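Local coordinates for 373aa long hypothetical citrate synthase (Sulfolobus tokodaii, PDB 1VGP), which belongs to the citrate synthase family of mainly helical proteins and assembles from two copies of the same chain, at residues 10-15 / 180-185; 201-206 / 341-346. One frame throughout, in Å; residues are numbered along the deposited sequence.

Contact 1 of 2, residues 10-15 / 180-185; sequences VYVKET and HEMNAS
Met182 packs against Val12 and Lys13 in a small, buried apolar contact between strand 11-15 and the loop that leads into helix 184-193. It covers 98 Å² in all, and no hydrogen bond crosses it. The backbones stay well separated, with Val12 CA and Met182 CA 9.1 Å apart, and the gap is bridged by side chains from both segments. The methionine CG stands anti to the backbone N (chi1 -177°), and bends at the next two torsions turn CE toward the lysine. There CE meets the aliphatic stem, 4.1 Å from Lys13 CD, and the two side chains cross at about a right angle. Val12 points its CB at the loop and brings one methyl against the base of the methionine chain, CG2 lying 4.5 Å from Met182 CG. The lysine thus contributes methylenes here, while its NZ continues away from Met182 to a salt bridge with Glu345 of helix 327-346. Beside the contact, polar groups of the loop are bonded locally. Asn183 is the N-cap of helix 184-193, its OD1 accepting from Thr186 N. The same oxygen takes a bond from the hydroxyl of Ser185, OG to OD1 3.0 Å, with the donor about 50° out of the carbonyl plane. Upstream, His180 NE2 is hydrogen-bonded to a partner from elsewhere in the chain, the hydroxyl of Tyr257. Phe187 and Leu190 of helix 184-193 complete the apolar surroundings: both touch Met182, Phe187 also reaches Val12, and Leu190 also reaches Lys13. Strand 11-15 forms a parallel ladder with a strand of the second subunit, so the methionine packs behind a piece of intersubunit sheet, and helix 327-346 lies alongside through Tyr346 and His342.

Contact 2 of 2, residues 201-206 / 341-346; sequences SSIVAG and AHIMEY
Ile343 reaches out from helix 327-346 toward helix 199-210 and lays its terminal methyl against Ser202 and Ile203, two consecutive residues of that helix. The isoleucine chain is stretched out (chi2 170°), which drives CD1 straight across the gap, and this one methyl makes the closest approaches of both pairs. Its nearest neighbour is the serine methylene, with Ser202 CB 3.6 Å from Ile343 CD1. The hydroxyl comes in beside it: Ser202 OG is 4.1 Å from Ile343 CD1, a van der Waals contact and not a polar one. Ile203 approaches differently. Its CB does not head for the other helix, but a bend at chi2 (-49°) swings the end of the chain round, and the two isoleucines meet methyl to methyl, Ile203 CD1 being 4.2 Å from Ile343 CD1. The small serine thus offers a low surface for the longer side chain to rest on, with Ile203 bordering it. Ser202 CA and Ile343 CA lie 8.5 Å apart, and no hydrogen bond joins the two segments, so the contact is apolar packing of buried side chains between two helices, 86 Å² in total. The backbone oxygen of Ser202 is engaged twice away from Ile343: it accepts the helical bond from Gly206 N at 3.0 Å and another from the hydroxyl of Ser189, which ties helix 199-210 to its predecessor. Helix 184-193 also walls the contact, Ala193 touching both Ser202 and Ile343 while Val192 packs on Ser202. Around Ile203 stand Val99 of helix 91-105 and Leu120 and Phe124 of helix 113-135. The next residue, Val204, packs on Val204 of the second subunit, which brings helix 199-210 to the dimer interface.

Overall arrangement
Contact 1 precedes contact 2 along the chain, since 180-185 closes the first pairing before 201-206 opens the second. Their centres lie about 12 Å apart, on the same side of the chain's centre. Helices 184-193 and 199-210, successive in the chain, lead from one contact to the other, and Ser185 CB packs 3.4 Å from Gly206 O. A second link comes from helix 327-346: Glu345 OE1, the oxygen of the lysine salt bridge, also lies 2.7 Å from Thr15 OG1, a probable hydrogen bond. The N-terminal strand is thereby fastened to the helical body, and both contacts adjoin the second subunit.

Contact 1 of 2, residues 10-15 / 180-185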
loop_
_atom_site.group_PDB
_atom_site.type_symbol
_atom_site.label_atom_id
_atom_site.label_comp_id
_atom_site.label_asym_id
_atom_site.label_seq_id
_atom_site.Cartn_x
_atom_site.Cartn_y
_atom_site.Cartn_z
ATOM N N VAL A 10 6.283 -12.891 15.257
ATOM C CA VAL A 10 7.560 -12.740 14.569
ATOM C C VAL A 10 7.970 -11.278 14.660
ATOM O O VAL A 10 7.136 -10.395 14.522
ATOM C CB VAL A 10 7.451 -13.145 13.082
ATOM C CG1 VAL A 10 8.808 -13.025 12.406
ATOM C CG2 VAL A 10 6.909 -14.567 12.964
ATOM N N TYR A 11 9.247 -11.024 14.916
ATOM C CA TYR A 11 9.727 -9.652 15.087
ATOM C C TYR A 11 10.300 -9.189 13.764
ATOM O O TYR A 11 11.160 -9.852 13.199
ATOM C CB TYR A 11 10.823 -9.582 16.154
ATOM C CG TYR A 11 10.332 -9.709 17.577
ATOM C CD1 TYR A 11 10.356 -10.938 18.236
ATOM C CD2 TYR A 11 9.860 -8.601 18.274
ATOM C CE1 TYR A 11 9.923 -11.062 19.556
ATOM C CE2 TYR A 11 9.423 -8.711 19.593
ATOM C CZ TYR A 11 9.459 -9.946 20.226
ATOM O OH TYR A 11 9.041 -10.066 21.529
ATOM N N VAL A 12 9.832 -8.054 13.260
ATOM C CA VAL A 12 10.291 -7.594 11.951
ATOM C C VAL A 12 11.200 -6.374 12.063
ATOM O O VAL A 12 11.776 -5.937 11.077
ATOM C CB VAL A 12 9.106 -7.269 11.009
ATOM C CG1 VAL A 12 8.351 -8.544 10.665
ATOM C CG2 VAL A 12 8.187 -6.237 11.645
ATOM N N LYS A 13 11.333 -5.834 13.267
ATOM C CA LYS A 13 12.349 -4.825 13.499
ATOM C C LYS A 13 12.605 -4.605 14.978
ATOM O O LYS A 13 11.774 -4.948 15.815
ATOM C CB LYS A 13 11.945 -3.497 12.849
ATOM C CG LYS A 13 10.765 -2.798 13.502
ATOM C CD LYS A 13 10.430 -1.529 12.736
ATOM C CE LYS A 13 10.545 -0.313 13.619
ATOM N NZ LYS A 13 10.899 0.891 12.829
ATOM N N GLU A 14 13.766 -4.038 15.294
ATOM C CA GLU A 14 13.973 -3.408 16.584
ATOM C C GLU A 14 13.481 -1.973 16.486
ATOM O O GLU A 14 13.440 -1.402 15.400
ATOM C CB GLU A 14 15.454 -3.411 16.962
ATOM C CG GLU A 14 16.036 -4.793 17.144
ATOM C CD GLU A 14 17.495 -4.754 17.527
ATOM O OE1 GLU A 14 18.269 -4.020 16.865
ATOM O OE2 GLU A 14 17.866 -5.457 18.490
ATOM N N THR A 15 13.120 -1.389 17.621
ATOM C CA THR A 15 12.599 -0.040 17.616
ATOM C C THR A 15 12.946 0.718 18.890
ATOM O O THR A 15 13.182 0.117 19.939
ATOM C CB THR A 15 11.085 -0.050 17.437
ATOM O OG1 THR A 15 10.627 1.285 17.189
ATOM C CG2 THR A 15 10.412 -0.610 18.681
ATOM N N HIS A 180 1.557 3.314 18.191
ATOM C CA HIS A 180 1.221 2.259 19.143
ATOM C C HIS A 180 1.922 0.965 18.746
ATOM O O HIS A 180 3.029 1.012 18.215
ATOM C CB HIS A 180 -0.296 2.053 19.197
ATOM C CG HIS A 180 -0.805 1.643 20.542
ATOM N ND1 HIS A 180 -1.577 0.519 20.730
ATOM C CD2 HIS A 180 -0.644 2.200 21.765
ATOM C CE1 HIS A 180 -1.864 0.393 22.012
ATOM N NE2 HIS A 180 -1.308 1.400 22.662
ATOM N N GLU A 181 1.317 -0.194 18.985
ATOM C CA GLU A 181 2.000 -1.458 18.705
ATOM C C GLU A 181 2.088 -1.768 17.204
ATOM O O GLU A 181 1.159 -1.475 16.445
ATOM C CB GLU A 181 1.321 -2.632 19.425
ATOM C CG GLU A 181 0.079 -3.155 18.727
ATOM C CD GLU A 181 -1.086 -2.176 18.801
ATOM O OE1 GLU A 181 -1.656 -2.021 19.902
ATOM O OE2 GLU A 181 -1.429 -1.559 17.766
ATOM N N MET A 182 3.207 -2.355 16.778
ATOM C CA MET A 182 3.359 -2.841 15.415
ATOM C C MET A 182 2.069 -3.501 14.943
ATOM O O MET A 182 1.493 -4.318 15.652
ATOM C CB MET A 182 4.516 -3.835 15.343
ATOM C CG MET A 182 4.819 -4.361 13.941
ATOM S SD MET A 182 5.061 -3.040 12.730
ATOM C CE MET A 182 6.404 -2.148 13.438
ATOM N N ASN A 183 1.624 -3.137 13.741
ATOM C CA ASN A 183 0.363 -3.625 13.206
ATOM C C ASN A 183 0.348 -3.652 11.685
ATOM O O ASN A 183 1.322 -3.276 11.038
ATOM C CB ASN A 183 -0.792 -2.754 13.689
ATOM C CG ASN A 183 -0.511 -1.273 13.517
ATOM O OD1 ASN A 183 -0.203 -0.798 12.416
ATOM N ND2 ASN A 183 -0.613 -0.534 14.611
ATOM N N ALA A 184 -0.778 -4.091 11.127
ATOM C CA ALA A 184 -0.920 -4.251 9.687
ATOM C C ALA A 184 -0.583 -2.974 8.927
ATOM O O ALA A 184 0.115 -3.022 7.916
ATOM C CB ALA A 184 -2.323 -4.705 9.356
ATOM N N SER A 185 -1.070 -1.831 9.405
ATOM C CA SER A 185 -0.924 -0.593 8.641
ATOM C C SER A 185 0.486 -0.003 8.737
ATOM O O SER A 185 1.050 0.439 7.741
ATOM C CB SER A 185 -1.964 0.439 9.088
ATOM O OG SER A 185 -1.898 0.675 10.477
#

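Contact 2 of 2, residues 201-206 / 341-346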
loop_
_atom_site.group_PDB
_atom_site.type_symbol
_atom_site.label_atom_id
_atom_site.label_comp_id
_atom_site.label_asym_id
_atom_site.label_seq_id
_atom_site.Cartn_x
_atom_site.Cartn_y
_atom_site.Cartn_z
ATOM N N SER A 201 4.067 6.783 -1.523
ATOM C CA SER A 201 3.687 5.407 -1.763
ATOM C C SER A 201 3.483 4.684 -0.428
ATOM O O SER A 201 2.462 4.032 -0.206
ATOM C CB SER A 201 4.772 4.711 -2.589
ATOM O OG SER A 201 4.806 5.193 -3.920
ATOM N N SER A 202 4.463 4.809 0.459
ATOM C CA SER A 202 4.453 4.094 1.721
ATOM C C SER A 202 3.228 4.457 2.542
ATOM O O SER A 202 2.564 3.587 3.118
ATOM C CB SER A 202 5.705 4.433 2.521
ATOM O OG SER A 202 6.876 4.050 1.816
ATOM N N ILE A 203 2.942 5.757 2.597
ATOM C CA ILE A 203 1.811 6.285 3.349
ATOM C C ILE A 203 0.469 5.883 2.746
ATOM O O ILE A 203 -0.502 5.661 3.478
ATOM C CB ILE A 203 1.886 7.824 3.431
ATOM C CG1 ILE A 203 3.222 8.244 4.068
ATOM C CG2 ILE A 203 0.706 8.364 4.229
ATOM C CD1 ILE A 203 3.557 7.507 5.353
ATOM N N VAL A 204 0.411 5.792 1.418
ATOM C CA VAL A 204 -0.772 5.265 0.738
ATOM C C VAL A 204 -1.049 3.830 1.188
ATOM O O VAL A 204 -2.204 3.446 1.406
ATOM C CB VAL A 204 -0.595 5.282 -0.813
ATOM C CG1 VAL A 204 -1.711 4.485 -1.475
ATOM C CG2 VAL A 204 -0.596 6.707 -1.328
ATOM N N ALA A 205 0.015 3.039 1.320
ATOM C CA ALA A 205 -0.111 1.664 1.801
ATOM C C ALA A 205 -0.578 1.648 3.260
ATOM O O ALA A 205 -1.418 0.835 3.633
ATOM C CB ALA A 205 1.227 0.951 1.677
ATOM N N GLY A 206 -0.042 2.561 4.068
ATOM C CA GLY A 206 -0.481 2.682 5.445
ATOM C C GLY A 206 -1.976 2.922 5.577
ATOM O O GLY A 206 -2.675 2.193 6.289
ATOM N N ALA A 341 7.918 8.047 11.182
ATOM C CA ALA A 341 8.964 7.751 12.159
ATOM C C ALA A 341 9.544 6.361 11.944
ATOM O O ALA A 341 10.761 6.188 11.887
ATOM C CB ALA A 341 8.409 7.866 13.586
ATOM N N HIS A 342 8.666 5.370 11.843
ATOM C CA HIS A 342 9.097 3.984 11.709
ATOM C C HIS A 342 9.885 3.769 10.429
ATOM O O HIS A 342 10.905 3.071 10.440
ATOM C CB HIS A 342 7.885 3.045 11.750
ATOM C CG HIS A 342 7.444 2.721 13.139
ATOM N ND1 HIS A 342 8.128 1.836 13.942
ATOM C CD2 HIS A 342 6.447 3.229 13.899
ATOM C CE1 HIS A 342 7.573 1.817 15.140
ATOM N NE2 HIS A 342 6.551 2.653 15.143
ATOM N N ILE A 343 9.413 4.377 9.340
ATOM C CA ILE A 343 10.098 4.325 8.054
ATOM C C ILE A 343 11.497 4.936 8.178
ATOM O O ILE A 343 12.487 4.354 7.720
ATOM C CB ILE A 343 9.280 5.083 6.982
ATOM C CG1 ILE A 343 7.995 4.310 6.679
ATOM C CG2 ILE A 343 10.109 5.290 5.728
ATOM C CD1 ILE A 343 6.990 5.068 5.826
ATOM N N MET A 344 11.568 6.107 8.809
ATOM C CA MET A 344 12.850 6.747 9.077
ATOM C C MET A 344 13.758 5.785 9.837
ATOM O O MET A 344 14.922 5.601 9.484
ATOM C CB MET A 344 12.649 8.025 9.888
ATOM C CG MET A 344 12.576 9.293 9.051
ATOM S SD MET A 344 11.852 10.704 9.939
ATOM C CE MET A 344 13.228 11.279 10.879
ATOM N N GLU A 345 13.213 5.165 10.876
ATOM C CA GLU A 345 13.977 4.264 11.722
ATOM C C GLU A 345 14.361 2.981 10.983
ATOM O O GLU A 345 15.471 2.484 11.136
ATOM C CB GLU A 345 13.162 3.908 12.966
ATOM C CG GLU A 345 13.882 2.996 13.931
ATOM C CD GLU A 345 13.046 2.665 15.145
ATOM O OE1 GLU A 345 12.010 1.978 14.980
ATOM O OE2 GLU A 345 13.420 3.094 16.266
ATOM N N TYR A 346 13.439 2.450 10.189
ATOM C CA TYR A 346 13.656 1.175 9.527
ATOM C C TYR A 346 14.732 1.273 8.451
ATOM O O TYR A 346 15.503 0.332 8.246
ATOM C CB TYR A 346 12.354 0.670 8.896
ATOM C CG TYR A 346 12.466 -0.719 8.334
ATOM C CD1 TYR A 346 12.243 -1.830 9.143
ATOM C CD2 TYR A 346 12.843 -0.930 7.001
ATOM C CE1 TYR A 346 12.395 -3.122 8.644
ATOM C CE2 TYR A 346 13.000 -2.215 6.492
ATOM C CZ TYR A 346 12.777 -3.312 7.320
ATOM O OH TYR A 346 12.944 -4.596 6.840
#